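Local coordinates for protein alpha-L-arabinofuranosidase B (Aspergillus kawachii, PDB 6SXT) that removes terminal non-reducing alpha-L-arabinofuranosyl residues from arabinoxylan, arabinan and related plant polysaccharides by hydrolysis and carries a C-terminal arabinose-binding domain, at residues Ser335-Thr340 with Glu476-Phe481; Thr339-Thr344 with Phe469-Ser474; Val355-Val360 with Tyr448-Tyr453; Pro441-Arg446 with Gln461-Lys466. All coordinates share one frame; numbering follows the deposited sequence. Where two conformers were deposited one is given.

Interaction 1: residues Ser335-Thr340 with Glu476-Phe481; sequences SLRVTT and EIETAF
The guanidinium of Arg337 meets the carboxylate of Glu478 at its edge: NE lies 2.8 Å from Glu478 OE2 in an almost straight salt bridge (170° at the hydrogen). OE2 lies in the guanidinium plane, whereas the donor stands above the carboxylate plane, the two flat groups being 39° apart. Arg337 runs extended as far as CD and then bends, chi3 58° carrying NE toward the acid. Tyr347 OH bonds Glu478 OE1, and Thr344 O receives a bond from Arg337 NH1. Glu476 reaches the same guanidinium obliquely through its methylene, CG to Arg337 NH2 3.5 Å; a water linked weakly to NH2 donates to Glu476 OE2. Near the Phe481 ring, Ser335 OG sits obliquely 3.4 Å from CD2. Ser335 OG accepts a bond from Phe481 N at 3.1 Å and bonds Ala372 O as well, so a small hydroxyl suits the place where the chain leaves the strand. The backbones pair antiparallel, Ser335 with Glu478 and Arg337 with Glu476 as hydrogen-bonded pairs; their side chains share one face. On the other face Leu336 CD2 rests 4.0 Å from Ile477 CG1, branched aliphatics lying side by side. Strand 333-338 near the start of the arabinose-binding domain thus pairs with strand 475-479 near its end, the closure of first and last strands expected of a beta-trefoil.

Interaction 2: residues Thr339-Thr344 with Phe469-Ser474; sequences TTPGYT and FNNDVS
Thr340 and Asn471 bring the two backbones within 4.9 Å at their CA atoms, where the loop joining trefoil strands 333-338 and 346-351 meets the end of the short helix 469-472. Thr340 to Tyr343 form a type II beta turn, and Gly342 fits its third position because it tolerates the positive phi (97°). The helix ends at Asp472, and Val473 is the first residue to leave helical angles. A water bridges the two segments, accepting from Thr339 N and donating to both Asn471 O and Ser474 O. Thr339 OG1 donates to Ser474 O at 2.9 Å from above the carbonyl plane; Asn429 ND2 also bonds this hydroxyl. Thr340 OG1, placed anti to its own carbonyl carbon (chi1 -58°), gives a short 2.6 Å bond to the anti lone pair of Asp472 OD1. It bonds His447 NE2 as well. Asp472 and His447 are both substrate-binding residues, which is consistent with Thr340 being a second-shell residue that positions both; Arg446 forms a salt bridge with the other oxygen of Asp472. Farther out, Pro341 crosses Asn471 at about a right angle, CD 3.7 Å from ND2, while Asn429 ND2 holds Asn471 OD1. Just past the helix, Ser474 OG donates to Asn470 O at 2.8 Å.

Interaction 3: residues Val355-Val360 with Tyr448-Tyr453; sequences VNTQVV and YENVLY
Leu452 packs against Val355 and Thr357, where strand 354-359 of one hairpin in the beta-trefoil meets strand 451-455 of another. The second hairpin turns through a type I' beta turn from Tyr448 to Val451, with Glu449 and Asn450 at the positive phi values such a turn needs; asparagine accepts them readily. The backbones join at a single bridge, Asn356 with Val451, supported by Leu452 N to Val355 O (3.0 Å) and Thr357 N to Asn450 O (2.9 Å). Val355 holds CG1 anti to its backbone N (chi1 -179°), which lays that methyl 3.6 Å from Leu452 CB as the side chains cross obliquely. Leu452 departs from a staggered first torsion, chi1 -93°. Its CD2 presses on Thr357 CG2 at 3.5 Å, closer than usual for two carbons, with the side chains about perpendicular; the strained torsion and the close contact are consistent with dense packing round this substrate-binding residue. Leu405 of strand 404-409 adds to its apolar surroundings. Threonine serves two roles here: CG2, anti to the carbonyl carbon, faces the leucine, while OG1 takes the crowded position between backbone N and carbonyl carbon (chi1 71°) and faces Asn450. Asn356 CB touches the turn carbonyl Asn450 O at 3.2 Å. Thr357 OG1 and Asn450 OD1 stand 3.5 Å apart without a direct bond; one water spans them, 2.7 Å from each, donating a hydrogen bond to OD1.

Interaction 4: residues Pro441-Arg446 with Gln461-Lys466; sequences PTRYFR and QTFDSK
Arg443 and Asp464 share a salt bridge, NH1 to OD1 at 3.0 Å, bent to 136° at the hydrogen. The donor comes in on the syn side of OD1, somewhat out of the carboxylate plane, and OD1 itself tilts from the guanidinium plane. Both ends have further partners: Arg443 NH1 also bonds Ala454 O, and Asp464 OD1 accepts from Ser456 N. The other oxygen, Asp464 OD2, receives Gln461 N at 2.9 Å from above the carboxylate plane, and Asp464 N bonds back to Gln461 O at 3.0 Å, so the aspartate ties its own turn together. Phe463 CE1 touches Arg443 NH1 obliquely, while Phe403, a substrate-binding residue, takes this arginine in a cation-pi contact. Arg446 supplies the second link. Its CG is anti to the backbone N (chi1 -172°), and chi2 turns CD aside; farther out, NH1 is shared by two carbonyls. Phe463 O accepts from Arg446 NH1 at 2.8 Å, tilted from the guanidinium plane; Ser465 O accepts from it at 2.9 Å in that plane and through a lone pair (162° at the hydrogen), with a weak added bond from NH2. NH2 also turns to Asp472. Arginine suits both places because several N-H groups can serve several acceptors at once. Two buried cations thus fix the loop 461-466 to the segment 441-446, and Arg443 would be expected to favour the ionised form of Asp464.

All four contacts lie in the C-terminal arabinose-binding domain, a beta-trefoil, with centres 11 to 20 Å apart. Interactions 1 and 2 start from the same chain region: strand 333-338 pairs with strand 475-479, and the following loop meets helix 469-472, which precedes strand 475-479. Both enclose interactions 3 and 4 in sequence; those two interleave and share the hairpin of strands 444-448 and 451-455, where Tyr453 N bonds Arg446 O. Interaction 4 joins interaction 2 through the Arg446-Asp472 salt bridge, and Val338 packs on Thr357 between interactions 1 and 3. Together they join the chain ends of the domain to the hairpin bearing Glu449 and Leu452, residues that bind sugar.

Interaction 1: residues Ser335-Thr340 with Glu476-Phe481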
# COMPACT_ATOMS: atom_id res chain seq x y z
N SER A 335 -12.54 22.76 -16.42
CA SER A 335 -12.67 21.80 -17.51
C SER A 335 -11.26 21.23 -17.73
O SER A 335 -10.27 21.94 -17.45
CB SER A 335 -13.28 22.41 -18.78
OG SER A 335 -14.64 22.79 -18.50
N LEU A 336 -11.20 20.01 -18.17
CA LEU A 336 -9.92 19.25 -18.28
C LEU A 336 -9.76 18.88 -19.75
O LEU A 336 -10.52 18.04 -20.30
CB LEU A 336 -9.97 18.02 -17.34
CG LEU A 336 -10.06 18.38 -15.87
CD1 LEU A 336 -10.38 17.16 -15.04
CD2 LEU A 336 -8.78 19.02 -15.36
N ARG A 337 -8.74 19.43 -20.38
CA ARG A 337 -8.53 19.31 -21.83
C ARG A 337 -7.51 18.23 -22.16
O ARG A 337 -6.44 18.20 -21.49
CB ARG A 337 -8.06 20.63 -22.42
CG ARG A 337 -8.06 20.59 -23.95
CD ARG A 337 -7.74 21.92 -24.60
NE ARG A 337 -6.46 22.45 -24.17
CZ ARG A 337 -5.28 22.03 -24.62
NH1 ARG A 337 -5.19 21.08 -25.52
NH2 ARG A 337 -4.18 22.60 -24.16
N VAL A 338 -7.85 17.36 -23.09
CA VAL A 338 -6.95 16.31 -23.62
C VAL A 338 -5.73 16.95 -24.27
O VAL A 338 -5.86 18.01 -24.95
CB VAL A 338 -7.72 15.42 -24.59
CG1 VAL A 338 -6.83 14.48 -25.33
CG2 VAL A 338 -8.80 14.63 -23.88
N THR A 339 -4.55 16.36 -24.08
CA THR A 339 -3.30 16.94 -24.62
C THR A 339 -2.70 16.00 -25.65
O THR A 339 -1.71 16.41 -26.28
CB THR A 339 -2.28 17.29 -23.52
OG1 THR A 339 -1.81 16.05 -22.96
CG2 THR A 339 -2.84 18.22 -22.49
N THR A 340 -3.25 14.85 -25.87
CA THR A 340 -2.76 13.85 -26.82
C THR A 340 -2.91 14.44 -28.22
O THR A 340 -4.03 14.79 -28.61
CB THR A 340 -3.52 12.55 -26.72
OG1 THR A 340 -3.40 12.04 -25.37
CG2 THR A 340 -3.02 11.54 -27.71
N GLU A 476 -4.78 19.45 -19.46
CA GLU A 476 -4.66 20.87 -19.09
C GLU A 476 -5.88 21.31 -18.32
O GLU A 476 -7.02 20.96 -18.71
CB GLU A 476 -4.48 21.72 -20.34
CG GLU A 476 -3.08 21.62 -20.94
CD GLU A 476 -2.00 22.41 -20.22
OE1 GLU A 476 -2.27 23.03 -19.18
OE2 GLU A 476 -0.88 22.42 -20.76
N ILE A 477 -5.67 22.08 -17.28
CA ILE A 477 -6.73 22.62 -16.39
C ILE A 477 -7.13 23.96 -16.99
O ILE A 477 -6.29 24.86 -17.08
CB ILE A 477 -6.26 22.78 -14.95
CG1 ILE A 477 -5.72 21.48 -14.37
CG2 ILE A 477 -7.38 23.36 -14.10
CD1 ILE A 477 -4.91 21.69 -13.10
N GLU A 478 -8.40 24.04 -17.39
CA GLU A 478 -8.94 25.26 -18.03
C GLU A 478 -10.13 25.76 -17.24
O GLU A 478 -10.71 25.04 -16.44
CB GLU A 478 -9.22 24.96 -19.50
CG GLU A 478 -7.90 24.88 -20.22
CD GLU A 478 -7.91 24.65 -21.69
OE1 GLU A 478 -9.03 24.65 -22.28
OE2 GLU A 478 -6.80 24.47 -22.21
N THR A 479 -10.46 27.02 -17.48
CA THR A 479 -11.74 27.61 -17.04
C THR A 479 -12.89 26.66 -17.40
O THR A 479 -12.90 26.14 -18.52
CB THR A 479 -11.96 28.95 -17.77
OG1 THR A 479 -10.80 29.76 -17.57
CG2 THR A 479 -13.17 29.67 -17.27
N ALA A 480 -13.81 26.45 -16.48
CA ALA A 480 -15.00 25.61 -16.73
C ALA A 480 -15.87 26.25 -17.83
O ALA A 480 -16.09 27.47 -17.84
CB ALA A 480 -15.78 25.43 -15.49
N PHE A 481 -16.35 25.42 -18.72
CA PHE A 481 -17.36 25.87 -19.72
C PHE A 481 -18.63 26.38 -19.04
O PHE A 481 -19.29 27.25 -19.66
CB PHE A 481 -17.67 24.76 -20.69
CG PHE A 481 -16.63 24.57 -21.75
CD1 PHE A 481 -16.51 25.44 -22.83
CD2 PHE A 481 -15.71 23.54 -21.64
CE1 PHE A 481 -15.55 25.24 -23.80
CE2 PHE A 481 -14.75 23.35 -22.61
CZ PHE A 481 -14.64 24.20 -23.67
O HOH W 1 -0.98 21.91 -23.66

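Interaction 2: residues Thr339-Thr344 with Phe469-Ser474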
# COMPACT_ATOMS: atom_id res chain seq x y z
N THR A 339 -4.55 16.36 -24.08
CA THR A 339 -3.30 16.94 -24.62
C THR A 339 -2.70 16.00 -25.65
O THR A 339 -1.71 16.41 -26.28
CB THR A 339 -2.28 17.29 -23.52
OG1 THR A 339 -1.81 16.05 -22.96
CG2 THR A 339 -2.84 18.22 -22.49
N THR A 340 -3.25 14.85 -25.87
CA THR A 340 -2.76 13.85 -26.82
C THR A 340 -2.91 14.44 -28.22
O THR A 340 -4.03 14.79 -28.61
CB THR A 340 -3.52 12.55 -26.72
OG1 THR A 340 -3.40 12.04 -25.37
CG2 THR A 340 -3.02 11.54 -27.71
N PRO A 341 -1.83 14.52 -29.00
CA PRO A 341 -1.94 15.03 -30.38
C PRO A 341 -3.01 14.25 -31.15
O PRO A 341 -3.08 12.99 -31.13
CB PRO A 341 -0.52 14.84 -30.96
CG PRO A 341 0.36 14.93 -29.72
CD PRO A 341 -0.44 14.18 -28.65
N GLY A 342 -3.87 15.01 -31.85
CA GLY A 342 -5.00 14.44 -32.60
C GLY A 342 -6.30 14.50 -31.83
O GLY A 342 -7.32 14.14 -32.41
N TYR A 343 -6.26 14.83 -30.53
CA TYR A 343 -7.42 14.80 -29.62
C TYR A 343 -7.46 16.07 -28.79
O TYR A 343 -8.24 16.17 -27.79
CB TYR A 343 -7.38 13.52 -28.78
CG TYR A 343 -7.29 12.25 -29.55
CD1 TYR A 343 -6.06 11.73 -29.94
CD2 TYR A 343 -8.42 11.57 -29.96
CE1 TYR A 343 -5.98 10.56 -30.68
CE2 TYR A 343 -8.36 10.39 -30.67
CZ TYR A 343 -7.13 9.91 -31.07
OH TYR A 343 -7.05 8.74 -31.76
N THR A 344 -6.70 17.10 -29.15
CA THR A 344 -6.44 18.26 -28.28
C THR A 344 -7.64 19.22 -28.20
O THR A 344 -7.52 20.17 -27.43
CB THR A 344 -5.16 19.01 -28.68
OG1 THR A 344 -5.28 19.49 -30.01
CG2 THR A 344 -3.91 18.14 -28.64
N PHE A 469 0.78 6.50 -23.50
CA PHE A 469 0.35 6.52 -22.08
C PHE A 469 0.58 7.91 -21.52
O PHE A 469 -0.34 8.51 -20.93
CB PHE A 469 1.05 5.44 -21.24
CG PHE A 469 0.56 5.50 -19.82
CD1 PHE A 469 -0.59 4.85 -19.43
CD2 PHE A 469 1.27 6.25 -18.90
CE1 PHE A 469 -1.00 4.91 -18.10
CE2 PHE A 469 0.82 6.32 -17.57
CZ PHE A 469 -0.31 5.65 -17.19
N ASN A 470 1.80 8.42 -21.58
CA ASN A 470 2.14 9.69 -20.95
C ASN A 470 1.19 10.79 -21.47
O ASN A 470 0.73 11.62 -20.68
CB ASN A 470 3.59 10.10 -21.19
CG ASN A 470 4.57 9.33 -20.32
OD1 ASN A 470 4.22 8.36 -19.67
ND2 ASN A 470 5.80 9.84 -20.34
N ASN A 471 0.96 10.86 -22.78
CA ASN A 471 0.06 11.92 -23.32
C ASN A 471 -1.38 11.68 -22.85
O ASN A 471 -2.04 12.69 -22.42
CB ASN A 471 0.17 11.95 -24.84
CG ASN A 471 1.46 12.57 -25.31
OD1 ASN A 471 2.06 13.40 -24.64
ND2 ASN A 471 1.82 12.23 -26.54
N ASP A 472 -1.83 10.44 -22.83
CA ASP A 472 -3.24 10.07 -22.56
C ASP A 472 -3.58 10.22 -21.07
O ASP A 472 -4.77 10.15 -20.75
CB ASP A 472 -3.59 8.67 -23.03
CG ASP A 472 -3.47 8.43 -24.54
OD1 ASP A 472 -3.19 9.42 -25.29
OD2 ASP A 472 -3.62 7.25 -24.90
N VAL A 473 -2.58 10.46 -20.20
CA VAL A 473 -2.84 10.73 -18.76
C VAL A 473 -2.51 12.17 -18.41
O VAL A 473 -2.51 12.50 -17.21
CB VAL A 473 -2.09 9.73 -17.85
CG1 VAL A 473 -2.42 8.30 -18.18
CG2 VAL A 473 -0.58 10.00 -17.82
N SER A 474 -2.30 13.06 -19.37
CA SER A 474 -1.94 14.45 -19.11
C SER A 474 -3.10 15.34 -19.59
O SER A 474 -3.48 15.21 -20.79
CB SER A 474 -0.65 14.82 -19.79
OG SER A 474 0.44 14.02 -19.25
O HOH W 2 -4.52 13.66 -22.82

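Interaction 3: residues Val355-Val360 with Tyr448-Tyr453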
# COMPACT_ATOMS: atom_id res chain seq x y z
N VAL A 355 -17.95 8.28 -18.19
CA VAL A 355 -17.01 9.40 -18.36
C VAL A 355 -16.23 9.20 -19.66
O VAL A 355 -15.72 8.08 -19.95
CB VAL A 355 -16.08 9.48 -17.11
CG1 VAL A 355 -15.13 10.63 -17.26
CG2 VAL A 355 -16.89 9.55 -15.84
N ASN A 356 -16.16 10.24 -20.47
CA ASN A 356 -15.63 10.16 -21.84
C ASN A 356 -14.90 11.43 -22.19
O ASN A 356 -14.80 12.36 -21.38
CB ASN A 356 -16.74 9.76 -22.85
CG ASN A 356 -17.99 10.62 -22.79
OD1 ASN A 356 -19.08 10.05 -23.08
ND2 ASN A 356 -17.85 11.89 -22.50
N THR A 357 -14.38 11.50 -23.43
CA THR A 357 -13.90 12.77 -23.95
C THR A 357 -14.79 13.13 -25.16
O THR A 357 -15.18 12.21 -25.88
CB THR A 357 -12.41 12.78 -24.31
OG1 THR A 357 -12.24 11.98 -25.47
CG2 THR A 357 -11.56 12.24 -23.16
N GLN A 358 -15.01 14.41 -25.27
CA GLN A 358 -15.80 15.01 -26.36
C GLN A 358 -15.18 16.35 -26.73
O GLN A 358 -14.65 17.10 -25.88
CB GLN A 358 -17.24 15.15 -25.87
CG GLN A 358 -17.91 13.83 -25.59
CD GLN A 358 -19.38 14.00 -25.24
OE1 GLN A 358 -20.16 14.51 -26.06
NE2 GLN A 358 -19.79 13.56 -24.06
N VAL A 359 -15.34 16.71 -28.00
CA VAL A 359 -15.05 18.07 -28.48
C VAL A 359 -16.05 18.98 -27.78
O VAL A 359 -17.27 18.73 -27.84
CB VAL A 359 -15.16 18.18 -30.01
CG1 VAL A 359 -14.97 19.62 -30.46
CG2 VAL A 359 -14.22 17.23 -30.74
N VAL A 360 -15.54 19.99 -27.14
CA VAL A 360 -16.35 21.02 -26.46
C VAL A 360 -15.78 22.37 -26.86
O VAL A 360 -14.55 22.59 -26.76
CB VAL A 360 -16.46 20.85 -24.94
CG1 VAL A 360 -17.48 21.82 -24.37
CG2 VAL A 360 -16.80 19.42 -24.55
N TYR A 448 -8.88 6.39 -23.55
CA TYR A 448 -8.62 5.26 -24.46
C TYR A 448 -9.90 5.06 -25.29
O TYR A 448 -10.96 4.74 -24.73
CB TYR A 448 -8.22 4.00 -23.69
CG TYR A 448 -7.80 2.86 -24.58
CD1 TYR A 448 -6.50 2.73 -25.01
CD2 TYR A 448 -8.73 1.92 -24.97
CE1 TYR A 448 -6.12 1.66 -25.81
CE2 TYR A 448 -8.37 0.85 -25.77
CZ TYR A 448 -7.06 0.74 -26.20
OH TYR A 448 -6.69 -0.31 -26.99
N GLU A 449 -9.75 5.25 -26.60
CA GLU A 449 -10.89 5.29 -27.57
C GLU A 449 -11.93 6.29 -27.05
O GLU A 449 -13.13 5.99 -27.08
CB GLU A 449 -11.41 3.87 -27.80
CG GLU A 449 -10.37 3.01 -28.50
CD GLU A 449 -10.81 1.62 -28.93
OE1 GLU A 449 -11.88 1.18 -28.53
OE2 GLU A 449 -10.08 0.99 -29.67
N ASN A 450 -11.48 7.43 -26.53
CA ASN A 450 -12.34 8.53 -26.06
C ASN A 450 -13.21 8.15 -24.88
O ASN A 450 -14.19 8.86 -24.63
CB ASN A 450 -13.17 9.05 -27.25
CG ASN A 450 -12.29 9.53 -28.38
OD1 ASN A 450 -11.19 10.01 -28.16
ND2 ASN A 450 -12.81 9.51 -29.61
N VAL A 451 -12.82 7.17 -24.08
CA VAL A 451 -13.49 6.78 -22.82
C VAL A 451 -12.44 6.88 -21.70
O VAL A 451 -11.25 6.65 -21.98
CB VAL A 451 -14.07 5.38 -22.92
CG1 VAL A 451 -14.72 4.92 -21.63
CG2 VAL A 451 -15.05 5.32 -24.10
N LEU A 452 -12.88 7.27 -20.52
CA LEU A 452 -11.95 7.45 -19.36
C LEU A 452 -11.87 6.18 -18.54
O LEU A 452 -12.85 5.62 -18.14
CB LEU A 452 -12.33 8.64 -18.46
CG LEU A 452 -11.68 9.98 -18.77
CD1 LEU A 452 -10.15 9.98 -18.57
CD2 LEU A 452 -11.95 10.44 -20.21
N TYR A 453 -10.62 5.84 -18.19
CA TYR A 453 -10.29 4.69 -17.33
C TYR A 453 -9.30 5.14 -16.25
O TYR A 453 -8.73 6.21 -16.38
CB TYR A 453 -9.68 3.56 -18.16
CG TYR A 453 -10.58 3.04 -19.25
CD1 TYR A 453 -11.51 2.06 -18.98
CD2 TYR A 453 -10.52 3.58 -20.53
CE1 TYR A 453 -12.38 1.61 -19.96
CE2 TYR A 453 -11.42 3.15 -21.52
CZ TYR A 453 -12.33 2.16 -21.23
OH TYR A 453 -13.19 1.70 -22.22
O HOH W 3 -9.74 11.42 -26.40

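Interaction 4: residues Pro441-Arg446 with Gln461-Lys466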
# COMPACT_ATOMS: atom_id res chain seq x y z
N PRO A 441 -2.58 3.57 -6.82
CA PRO A 441 -1.66 4.56 -7.36
C PRO A 441 -0.79 4.15 -8.54
O PRO A 441 -0.08 4.99 -9.07
CB PRO A 441 -0.81 4.95 -6.14
CG PRO A 441 -0.89 3.72 -5.26
CD PRO A 441 -2.32 3.21 -5.42
N THR A 442 -0.94 2.92 -8.98
CA THR A 442 -0.39 2.52 -10.29
C THR A 442 -1.27 3.03 -11.45
O THR A 442 -0.86 2.88 -12.59
CB THR A 442 -0.28 1.00 -10.44
OG1 THR A 442 -1.56 0.39 -10.20
CG2 THR A 442 0.72 0.45 -9.43
N ARG A 443 -2.43 3.57 -11.10
CA ARG A 443 -3.42 3.96 -12.15
C ARG A 443 -3.74 5.44 -12.11
O ARG A 443 -3.73 6.06 -11.05
CB ARG A 443 -4.66 3.11 -11.96
CG ARG A 443 -4.42 1.63 -12.26
CD ARG A 443 -5.62 0.75 -11.97
NE ARG A 443 -5.31 -0.61 -12.36
CZ ARG A 443 -5.35 -1.09 -13.61
NH1 ARG A 443 -5.79 -0.36 -14.59
NH2 ARG A 443 -4.89 -2.31 -13.86
N TYR A 444 -4.05 5.95 -13.30
CA TYR A 444 -4.26 7.35 -13.59
C TYR A 444 -5.48 7.54 -14.46
O TYR A 444 -5.78 6.65 -15.25
CB TYR A 444 -3.08 7.92 -14.38
CG TYR A 444 -1.78 8.03 -13.61
CD1 TYR A 444 -0.96 6.94 -13.44
CD2 TYR A 444 -1.39 9.24 -13.07
CE1 TYR A 444 0.17 7.04 -12.65
CE2 TYR A 444 -0.23 9.36 -12.35
CZ TYR A 444 0.56 8.26 -12.17
OH TYR A 444 1.74 8.38 -11.44
N PHE A 445 -6.14 8.68 -14.32
CA PHE A 445 -7.10 9.11 -15.39
C PHE A 445 -6.41 8.89 -16.74
O PHE A 445 -5.31 9.43 -16.94
CB PHE A 445 -7.49 10.58 -15.33
CG PHE A 445 -8.63 10.99 -14.43
CD1 PHE A 445 -8.82 10.49 -13.16
CD2 PHE A 445 -9.54 11.93 -14.90
CE1 PHE A 445 -9.84 10.95 -12.34
CE2 PHE A 445 -10.57 12.38 -14.10
CZ PHE A 445 -10.74 11.87 -12.84
N ARG A 446 -7.03 8.15 -17.64
CA ARG A 446 -6.43 7.85 -18.95
C ARG A 446 -7.55 7.71 -19.98
O ARG A 446 -8.45 6.88 -19.75
CB ARG A 446 -5.59 6.56 -18.89
CG ARG A 446 -4.77 6.28 -20.16
CD ARG A 446 -5.45 5.30 -21.15
NE ARG A 446 -4.64 5.35 -22.35
CZ ARG A 446 -3.55 4.61 -22.55
NH1 ARG A 446 -3.28 3.59 -21.77
NH2 ARG A 446 -2.77 4.89 -23.59
N GLN A 461 -5.25 -4.91 -18.74
CA GLN A 461 -6.47 -4.38 -19.42
C GLN A 461 -6.02 -3.82 -20.77
O GLN A 461 -4.93 -3.23 -20.92
CB GLN A 461 -7.19 -3.36 -18.54
CG GLN A 461 -7.93 -4.01 -17.36
CD GLN A 461 -7.10 -4.17 -16.12
OE1 GLN A 461 -7.41 -5.01 -15.26
NE2 GLN A 461 -6.05 -3.37 -16.01
N THR A 462 -6.93 -3.82 -21.77
CA THR A 462 -6.58 -3.22 -23.08
C THR A 462 -6.27 -1.73 -22.91
O THR A 462 -5.35 -1.26 -23.58
CB THR A 462 -7.69 -3.46 -24.11
OG1 THR A 462 -8.87 -2.90 -23.52
CG2 THR A 462 -7.82 -4.93 -24.44
N PHE A 463 -6.95 -1.04 -21.99
CA PHE A 463 -6.78 0.42 -21.81
C PHE A 463 -5.54 0.74 -20.94
O PHE A 463 -5.30 1.91 -20.71
CB PHE A 463 -8.03 1.03 -21.18
CG PHE A 463 -8.57 0.31 -19.98
CD1 PHE A 463 -8.03 0.50 -18.71
CD2 PHE A 463 -9.65 -0.56 -20.10
CE1 PHE A 463 -8.58 -0.14 -17.62
CE2 PHE A 463 -10.17 -1.24 -19.01
CZ PHE A 463 -9.66 -1.01 -17.75
N ASP A 464 -4.78 -0.28 -20.56
CA ASP A 464 -3.46 -0.09 -19.93
C ASP A 464 -2.38 -0.05 -20.99
O ASP A 464 -1.18 -0.11 -20.65
CB ASP A 464 -3.13 -1.20 -18.94
CG ASP A 464 -4.07 -1.40 -17.78
OD1 ASP A 464 -4.71 -0.42 -17.36
OD2 ASP A 464 -4.18 -2.57 -17.31
N SER A 465 -2.73 0.14 -22.27
CA SER A 465 -1.69 0.23 -23.33
C SER A 465 -0.59 1.22 -23.00
O SER A 465 -0.81 2.40 -22.66
CB SER A 465 -2.32 0.55 -24.68
OG SER A 465 -1.31 0.67 -25.64
N LYS A 466 0.68 0.82 -23.21
CA LYS A 466 1.79 1.76 -23.08
C LYS A 466 1.80 2.80 -24.18
O LYS A 466 2.37 3.86 -23.99
CB LYS A 466 3.11 1.00 -23.06
CG LYS A 466 3.27 0.12 -21.83
CD LYS A 466 4.73 -0.24 -21.65
CE LYS A 466 5.11 -0.47 -20.22
NZ LYS A 466 6.56 -0.62 -20.11